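Local coordinates for protein FKBP-type peptidyl-prolyl cis-trans isomerase fkpA (Escherichia coli, PDB 1Q6H) that catalyses the cis-trans isomerisation of peptide bonds preceding proline, speeding protein folding, and also acts as a periplasmic folding chaperone, at residues A[194-199]-A[209-214]; A[172-177]-A[214-219]. All coordinates share one frame; numbering follows the deposited sequence.

Interaction 1: A[194-199]-A[209-214]; sequences IPPELA and PPNSTL
At the neck of the long loop between strands 189-194 and 214-223 of the FKBP domain, Ile194 and Leu214 face each other as an antiparallel hydrogen-bonded pair. Ile194 N reaches Leu214 O at 2.8 Å, and Leu214 N returns a 2.9 Å bond to Ile194 O. Ile194 O takes a further weak contact from Thr213 CA, a CA-H...O approach of 3.2 Å, so the last carbonyl of the strand is engaged twice.

Beyond this pair the strands part and the packing passes to Pro196. Its ring leans on the backbone of Asn211, with Pro196 CG 3.5 Å from Asn211 O, while Pro196 CD meets Thr213 OG1. Standing anti to its own carbonyl carbon (chi1 -76°), that hydroxyl is set against the proline ring and within hydrogen-bonding reach of Arg107 of helix 70-112, its partner. One water also links the two segments by donating to Asn211 OD1 at 2.6 Å and to Glu197 OE2. The amide's other end, Asn211 ND2, binds Ala96 O on that same helix, so both ends of the Asn211 side-chain amide are engaged. Further along, the chain turns through the short 3-10 segment 196-197 and brings Ala199 CB to 3.6 Å from Leu214 CD1.

A type II beta turn from Pro209 to Ser212 shapes the returning segment. Ser212 OG bonds back to Pro209 O at 2.6 Å, from above the carbonyl plane, and ties the ends of the turn together. The whole is the closed base of the long connection between the last two strands of an FKBP fold, here laid against the helix that leads into the domain.

Interaction 2: A[172-177]-A[214-219]; sequences GVIPGW and LVFDVE
Ile174 and Trp177 make the contact from segment 172-177, where helix 175-180 packs on strand 214-223 at the aromatic pocket that, as in other FKBPs, probably receives the substrate proline, with Trp177 as its floor. Ile174 stands at the N-cap position, its backbone O taking the N-H of Trp177. Its CG1 lies between the backbone N and the carbonyl carbon (chi1 54°), and the branch ends with Ile174 CD1 4.1 Å from Leu214 CD1. Ile174 CD1 also comes within 4.4 Å of Phe216 CE2.

One turn of chain later, Trp177 drives its indole edge onto the face of Phe216. The five-membered ring and the phenyl ring stand at 76°, a T-shaped pair with centroids 4.4 Å apart. Trp177 NE1 is the atom over the phenyl, 3.2 Å above its plane and over its centre, which points the polar edge of the indole at the pi cloud. Tyr146 and Phe168 also pack against the indole, and Phe156 meets Phe216. An alanine in place of Trp177 would probably open a large gap between helix and strand, leaving the face of Phe216 without its partner and the methyls of Val218 without a ring to pack on. At the far end of the indole, Trp177 and Val218 meet tip to tip, with Trp177 CH2 3.5 Å from both Val218 CG1 and Val218 CG2.

Following the chain from the N terminus, 172-177 comes first and leads into helix 175-180; interaction 2 closes the long loop that runs from there to strand 214-223. Nested within it, interaction 1 closes a smaller loop between the end of strand 189-194 and the start of the same final strand. The two share Leu214, where the neck of the inner loop becomes the strand that carries the helix. They also touch directly: Ile194 CD1 packs 3.6 Å from Phe216 CD2, and Leu198 O probably accepts a hydrogen bond from Gly176 N at 3.0 Å. Together they join helix, inner loop and two neighbouring strands of the sheet.

Interaction 1: A[194-199]-A[209-214]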
ATOM      1  N   ILE A 194       4.176   2.690  37.949  1.00 10.71           N
ATOM      2  CA  ILE A 194       5.478   2.607  37.290  1.00 11.73           C
ATOM      3  C   ILE A 194       5.751   3.765  36.373  1.00 11.62           C
ATOM      4  O   ILE A 194       4.975   4.014  35.420  1.00 13.57           O
ATOM      5  CB  ILE A 194       5.562   1.306  36.489  1.00 11.53           C
ATOM      6  CG1 ILE A 194       5.020   0.125  37.292  1.00 12.80           C
ATOM      7  CG2 ILE A 194       6.959   1.079  36.009  1.00 10.96           C
ATOM      8  CD1 ILE A 194       5.122  -1.237  36.585  1.00 12.55           C
ATOM      9  N   PRO A 195       6.843   4.471  36.632  1.00 12.72           N
ATOM     10  CA  PRO A 195       7.283   5.558  35.723  1.00 12.77           C
ATOM     11  C   PRO A 195       7.665   4.999  34.339  1.00 12.36           C
ATOM     12  O   PRO A 195       8.141   3.859  34.282  1.00 11.06           O
ATOM     13  CB  PRO A 195       8.546   6.103  36.383  1.00 13.91           C
ATOM     14  CG  PRO A 195       8.836   5.287  37.529  1.00 15.29           C
ATOM     15  CD  PRO A 195       7.781   4.249  37.744  1.00 12.30           C
ATOM     16  N   PRO A 196       7.489   5.789  33.267  1.00 11.92           N
ATOM     17  CA  PRO A 196       7.818   5.358  31.908  1.00 11.92           C
ATOM     18  C   PRO A 196       9.234   4.855  31.737  1.00 13.63           C
ATOM     19  O   PRO A 196       9.471   3.913  30.962  1.00 13.62           O
ATOM     20  CB  PRO A 196       7.621   6.614  31.051  1.00 13.29           C
ATOM     21  CG  PRO A 196       7.192   7.721  31.947  1.00 12.77           C
ATOM     22  CD  PRO A 196       6.993   7.177  33.322  1.00 11.45           C
ATOM     23  N   GLU A 197      10.155   5.441  32.501  1.00 14.25           N
ATOM     24  CA  GLU A 197      11.540   5.030  32.510  1.00 15.80           C
ATOM     25  C   GLU A 197      11.724   3.552  32.919  1.00 15.08           C
ATOM     26  O   GLU A 197      12.718   2.924  32.540  1.00 13.20           O
ATOM     27  CB  GLU A 197      12.336   5.948  33.466  1.00 17.39           C
ATOM     28  CG  GLU A 197      12.461   7.408  33.015  1.00 19.41           C
ATOM     29  CD  GLU A 197      11.181   8.265  33.166  1.00 20.81           C
ATOM     30  OE1 GLU A 197      10.306   7.965  34.028  1.00 17.08           O
ATOM     31  OE2 GLU A 197      11.037   9.238  32.356  1.00 19.74           O
ATOM     32  N   LEU A 198      10.792   3.006  33.709  1.00 14.00           N
ATOM     33  CA  LEU A 198      10.845   1.593  34.120  1.00 13.91           C
ATOM     34  C   LEU A 198       9.768   0.763  33.383  1.00 14.31           C
ATOM     35  O   LEU A 198       9.463  -0.351  33.779  1.00 14.59           O
ATOM     36  CB  LEU A 198      10.599   1.442  35.645  1.00 13.92           C
ATOM     37  CG  LEU A 198      11.583   2.233  36.504  1.00 16.28           C
ATOM     38  CD1 LEU A 198      11.197   2.298  38.035  1.00 17.27           C
ATOM     39  CD2 LEU A 198      12.989   1.672  36.299  1.00 17.21           C
ATOM     40  N   ALA A 199       9.200   1.336  32.337  1.00 13.74           N
ATOM     41  CA  ALA A 199       8.168   0.691  31.543  1.00 14.03           C
ATOM     42  C   ALA A 199       8.479   0.802  30.042  1.00 12.97           C
ATOM     43  O   ALA A 199       9.490   0.270  29.602  1.00 12.65           O
ATOM     44  CB  ALA A 199       6.825   1.285  31.868  1.00 14.06           C
ATOM     45  N   PRO A 209       0.557   5.130  25.363  1.00 12.93           N
ATOM     46  CA  PRO A 209       1.155   6.354  24.827  1.00 12.57           C
ATOM     47  C   PRO A 209       2.533   6.698  25.411  1.00 11.50           C
ATOM     48  O   PRO A 209       2.964   6.221  26.461  1.00 11.92           O
ATOM     49  CB  PRO A 209       0.115   7.441  25.142  1.00 13.32           C
ATOM     50  CG  PRO A 209      -1.163   6.682  25.546  1.00 14.16           C
ATOM     51  CD  PRO A 209      -0.719   5.369  26.064  1.00 12.91           C
ATOM     52  N   PRO A 210       3.259   7.516  24.666  1.00 10.97           N
ATOM     53  CA  PRO A 210       4.596   7.960  25.054  1.00 10.39           C
ATOM     54  C   PRO A 210       4.671   8.453  26.469  1.00 10.11           C
ATOM     55  O   PRO A 210       3.800   9.224  26.905  1.00 11.35           O
ATOM     56  CB  PRO A 210       4.854   9.125  24.091  1.00 11.17           C
ATOM     57  CG  PRO A 210       4.066   8.810  22.917  1.00 12.77           C
ATOM     58  CD  PRO A 210       2.843   8.074  23.378  1.00 11.94           C
ATOM     59  N   ASN A 211       5.720   8.058  27.177  1.00  9.33           N
ATOM     60  CA  ASN A 211       5.927   8.475  28.545  1.00 10.08           C
ATOM     61  C   ASN A 211       4.731   8.253  29.497  1.00 10.18           C
ATOM     62  O   ASN A 211       4.422   9.088  30.325  1.00 10.00           O
ATOM     63  CB  ASN A 211       6.398   9.918  28.571  1.00 11.15           C
ATOM     64  CG  ASN A 211       7.852  10.050  28.146  1.00 12.95           C
ATOM     65  OD1 ASN A 211       8.609   9.086  28.220  1.00 13.64           O
ATOM     66  ND2 ASN A 211       8.235  11.238  27.677  1.00 14.28           N
ATOM     67  N   SER A 212       4.056   7.121  29.355  1.00  9.56           N
ATOM     68  CA  SER A 212       2.941   6.785  30.230  1.00  9.86           C
ATOM     69  C   SER A 212       3.390   6.142  31.535  1.00 10.72           C
ATOM     70  O   SER A 212       4.154   5.188  31.554  1.00 11.66           O
ATOM     71  CB  SER A 212       1.967   5.825  29.546  1.00 10.67           C
ATOM     72  OG  SER A 212       1.322   6.441  28.442  1.00  8.77           O
ATOM     73  N   THR A 213       2.947   6.725  32.628  1.00 11.69           N
ATOM     74  CA  THR A 213       3.029   6.057  33.907  1.00 12.03           C
ATOM     75  C   THR A 213       1.951   4.967  33.882  1.00 12.29           C
ATOM     76  O   THR A 213       0.814   5.190  33.389  1.00 11.22           O
ATOM     77  CB  THR A 213       2.805   7.060  35.027  1.00 13.47           C
ATOM     78  OG1 THR A 213       3.996   7.842  35.199  1.00 11.78           O
ATOM     79  CG2 THR A 213       2.615   6.363  36.372  1.00 13.70           C
ATOM     80  N   LEU A 214       2.320   3.769  34.338  1.00 11.51           N
ATOM     81  CA  LEU A 214       1.410   2.633  34.308  1.00 12.08           C
ATOM     82  C   LEU A 214       0.957   2.244  35.712  1.00 11.37           C
ATOM     83  O   LEU A 214       1.788   2.141  36.607  1.00 10.64           O
ATOM     84  CB  LEU A 214       2.094   1.415  33.676  1.00 12.21           C
ATOM     85  CG  LEU A 214       2.765   1.621  32.318  1.00 12.59           C
ATOM     86  CD1 LEU A 214       3.363   0.286  31.825  1.00 13.01           C
ATOM     87  CD2 LEU A 214       1.767   2.222  31.326  1.00 13.12           C
TER
HETATM   88  O   HOH W   1      10.608   8.249  29.703  1.00 30.18           O

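Interaction 2: A[172-177]-A[214-219]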
ATOM      1  N   GLY A 172      12.334 -10.963  32.617  1.00 13.34           N
ATOM      2  CA  GLY A 172      12.070 -10.986  31.195  1.00 13.16           C
ATOM      3  C   GLY A 172      10.995  -9.986  30.802  1.00 14.41           C
ATOM      4  O   GLY A 172      10.486 -10.031  29.670  1.00 13.48           O
ATOM      5  N   VAL A 173      10.647  -9.079  31.718  1.00 13.45           N
ATOM      6  CA  VAL A 173       9.584  -8.085  31.479  1.00 14.26           C
ATOM      7  C   VAL A 173      10.087  -6.693  31.824  1.00 13.84           C
ATOM      8  O   VAL A 173      11.238  -6.536  32.168  1.00 13.84           O
ATOM      9  CB  VAL A 173       8.370  -8.378  32.353  1.00 15.79           C
ATOM     10  CG1 VAL A 173       7.731  -9.669  31.903  1.00 17.45           C
ATOM     11  CG2 VAL A 173       8.777  -8.452  33.838  1.00 14.66           C
ATOM     12  N   ILE A 174       9.237  -5.688  31.746  1.00 14.36           N
ATOM     13  CA  ILE A 174       9.658  -4.350  32.134  1.00 14.27           C
ATOM     14  C   ILE A 174      10.187  -4.291  33.576  1.00 13.91           C
ATOM     15  O   ILE A 174       9.647  -4.915  34.492  1.00 12.61           O
ATOM     16  CB  ILE A 174       8.534  -3.301  31.947  1.00 15.23           C
ATOM     17  CG1 ILE A 174       7.250  -3.703  32.659  1.00 17.25           C
ATOM     18  CG2 ILE A 174       8.238  -3.098  30.516  1.00 16.21           C
ATOM     19  CD1 ILE A 174       6.244  -2.541  32.770  1.00 16.92           C
ATOM     20  N   PRO A 175      11.217  -3.486  33.756  1.00 14.59           N
ATOM     21  CA  PRO A 175      11.929  -3.349  35.026  1.00 14.47           C
ATOM     22  C   PRO A 175      11.015  -3.073  36.222  1.00 14.18           C
ATOM     23  O   PRO A 175      11.274  -3.502  37.341  1.00 14.02           O
ATOM     24  CB  PRO A 175      12.821  -2.111  34.775  1.00 15.19           C
ATOM     25  CG  PRO A 175      12.954  -1.985  33.365  1.00 15.90           C
ATOM     26  CD  PRO A 175      11.750  -2.577  32.719  1.00 16.01           C
ATOM     27  N   GLY A 176       9.944  -2.335  35.981  1.00 14.15           N
ATOM     28  CA  GLY A 176       9.020  -2.016  37.049  1.00 15.24           C
ATOM     29  C   GLY A 176       8.411  -3.275  37.664  1.00 14.34           C
ATOM     30  O   GLY A 176       8.166  -3.322  38.869  1.00 12.46           O
ATOM     31  N   TRP A 177       8.135  -4.273  36.820  1.00 12.78           N
ATOM     32  CA  TRP A 177       7.569  -5.512  37.260  1.00 13.47           C
ATOM     33  C   TRP A 177       8.657  -6.312  37.949  1.00 12.21           C
ATOM     34  O   TRP A 177       8.428  -6.874  39.012  1.00 11.45           O
ATOM     35  CB  TRP A 177       6.959  -6.315  36.100  1.00 15.72           C
ATOM     36  CG  TRP A 177       5.523  -6.083  35.892  1.00 22.19           C
ATOM     37  CD1 TRP A 177       4.956  -5.064  35.211  1.00 27.38           C
ATOM     38  CD2 TRP A 177       4.451  -6.899  36.346  1.00 26.44           C
ATOM     39  NE1 TRP A 177       3.586  -5.185  35.214  1.00 28.57           N
ATOM     40  CE2 TRP A 177       3.254  -6.319  35.892  1.00 28.51           C
ATOM     41  CE3 TRP A 177       4.377  -8.048  37.121  1.00 29.06           C
ATOM     42  CZ2 TRP A 177       2.008  -6.853  36.177  1.00 29.29           C
ATOM     43  CZ3 TRP A 177       3.150  -8.585  37.396  1.00 29.85           C
ATOM     44  CH2 TRP A 177       1.974  -7.987  36.925  1.00 30.07           C
ATOM     45  N   LEU A 214       2.320   3.769  34.338  1.00 11.51           N
ATOM     46  CA  LEU A 214       1.410   2.633  34.308  1.00 12.08           C
ATOM     47  C   LEU A 214       0.957   2.244  35.712  1.00 11.37           C
ATOM     48  O   LEU A 214       1.788   2.141  36.607  1.00 10.64           O
ATOM     49  CB  LEU A 214       2.094   1.415  33.676  1.00 12.21           C
ATOM     50  CG  LEU A 214       2.765   1.621  32.318  1.00 12.59           C
ATOM     51  CD1 LEU A 214       3.363   0.286  31.825  1.00 13.01           C
ATOM     52  CD2 LEU A 214       1.767   2.222  31.326  1.00 13.12           C
ATOM     53  N   VAL A 215      -0.336   1.960  35.871  1.00 10.25           N
ATOM     54  CA  VAL A 215      -0.875   1.489  37.131  1.00 11.67           C
ATOM     55  C   VAL A 215      -1.266   0.015  37.020  1.00 12.54           C
ATOM     56  O   VAL A 215      -2.161  -0.328  36.240  1.00 12.25           O
ATOM     57  CB  VAL A 215      -2.122   2.266  37.523  1.00 11.98           C
ATOM     58  CG1 VAL A 215      -2.535   1.918  38.957  1.00 13.18           C
ATOM     59  CG2 VAL A 215      -1.872   3.784  37.390  1.00 13.35           C
ATOM     60  N   PHE A 216      -0.577  -0.850  37.765  1.00 12.84           N
ATOM     61  CA  PHE A 216      -0.893  -2.287  37.811  1.00 11.50           C
ATOM     62  C   PHE A 216      -1.385  -2.747  39.194  1.00 11.34           C
ATOM     63  O   PHE A 216      -0.706  -2.563  40.205  1.00 10.90           O
ATOM     64  CB  PHE A 216       0.327  -3.150  37.489  1.00 12.50           C
ATOM     65  CG  PHE A 216       0.743  -3.130  36.067  1.00 14.07           C
ATOM     66  CD1 PHE A 216       0.149  -3.967  35.145  1.00 14.59           C
ATOM     67  CD2 PHE A 216       1.753  -2.271  35.638  1.00 13.21           C
ATOM     68  CE1 PHE A 216       0.549  -3.934  33.818  1.00 16.80           C
ATOM     69  CE2 PHE A 216       2.131  -2.225  34.350  1.00 15.71           C
ATOM     70  CZ  PHE A 216       1.557  -3.069  33.426  1.00 15.95           C
ATOM     71  N   ASP A 217      -2.552  -3.376  39.240  1.00 11.91           N
ATOM     72  CA  ASP A 217      -3.015  -4.075  40.455  1.00 12.93           C
ATOM     73  C   ASP A 217      -2.651  -5.527  40.239  1.00 12.99           C
ATOM     74  O   ASP A 217      -3.216  -6.170  39.351  1.00 13.83           O
ATOM     75  CB  ASP A 217      -4.511  -3.983  40.626  1.00 15.02           C
ATOM     76  CG  ASP A 217      -4.959  -2.613  41.009  1.00 19.69           C
ATOM     77  OD1 ASP A 217      -4.353  -2.043  41.943  1.00 22.31           O
ATOM     78  OD2 ASP A 217      -5.913  -2.047  40.428  1.00 25.57           O
ATOM     79  N   VAL A 218      -1.719  -6.042  41.031  1.00 12.85           N
ATOM     80  CA  VAL A 218      -1.176  -7.381  40.821  1.00 13.76           C
ATOM     81  C   VAL A 218      -1.460  -8.378  41.957  1.00 14.26           C
ATOM     82  O   VAL A 218      -1.445  -8.009  43.128  1.00 15.04           O
ATOM     83  CB  VAL A 218       0.306  -7.286  40.651  1.00 14.94           C
ATOM     84  CG1 VAL A 218       0.895  -8.605  40.176  1.00 16.85           C
ATOM     85  CG2 VAL A 218       0.635  -6.186  39.646  1.00 17.16           C
ATOM     86  N   GLU A 219      -1.743  -9.630  41.590  1.00 13.38           N
ATOM     87  CA  GLU A 219      -1.857 -10.702  42.558  1.00 14.77           C
ATOM     88  C   GLU A 219      -0.833 -11.752  42.151  1.00 14.97           C
ATOM     89  O   GLU A 219      -0.883 -12.297  41.041  1.00 13.77           O
ATOM     90  CB  GLU A 219      -3.245 -11.329  42.590  1.00 16.56           C
ATOM     91  CG  GLU A 219      -4.356 -10.466  43.136  1.00 19.75           C
ATOM     92  CD  GLU A 219      -5.688 -11.225  43.193  1.00 22.90           C
ATOM     93  OE1 GLU A 219      -5.769 -12.371  42.671  1.00 26.48           O
ATOM     94  OE2 GLU A 219      -6.641 -10.672  43.773  1.00 26.85           O
TER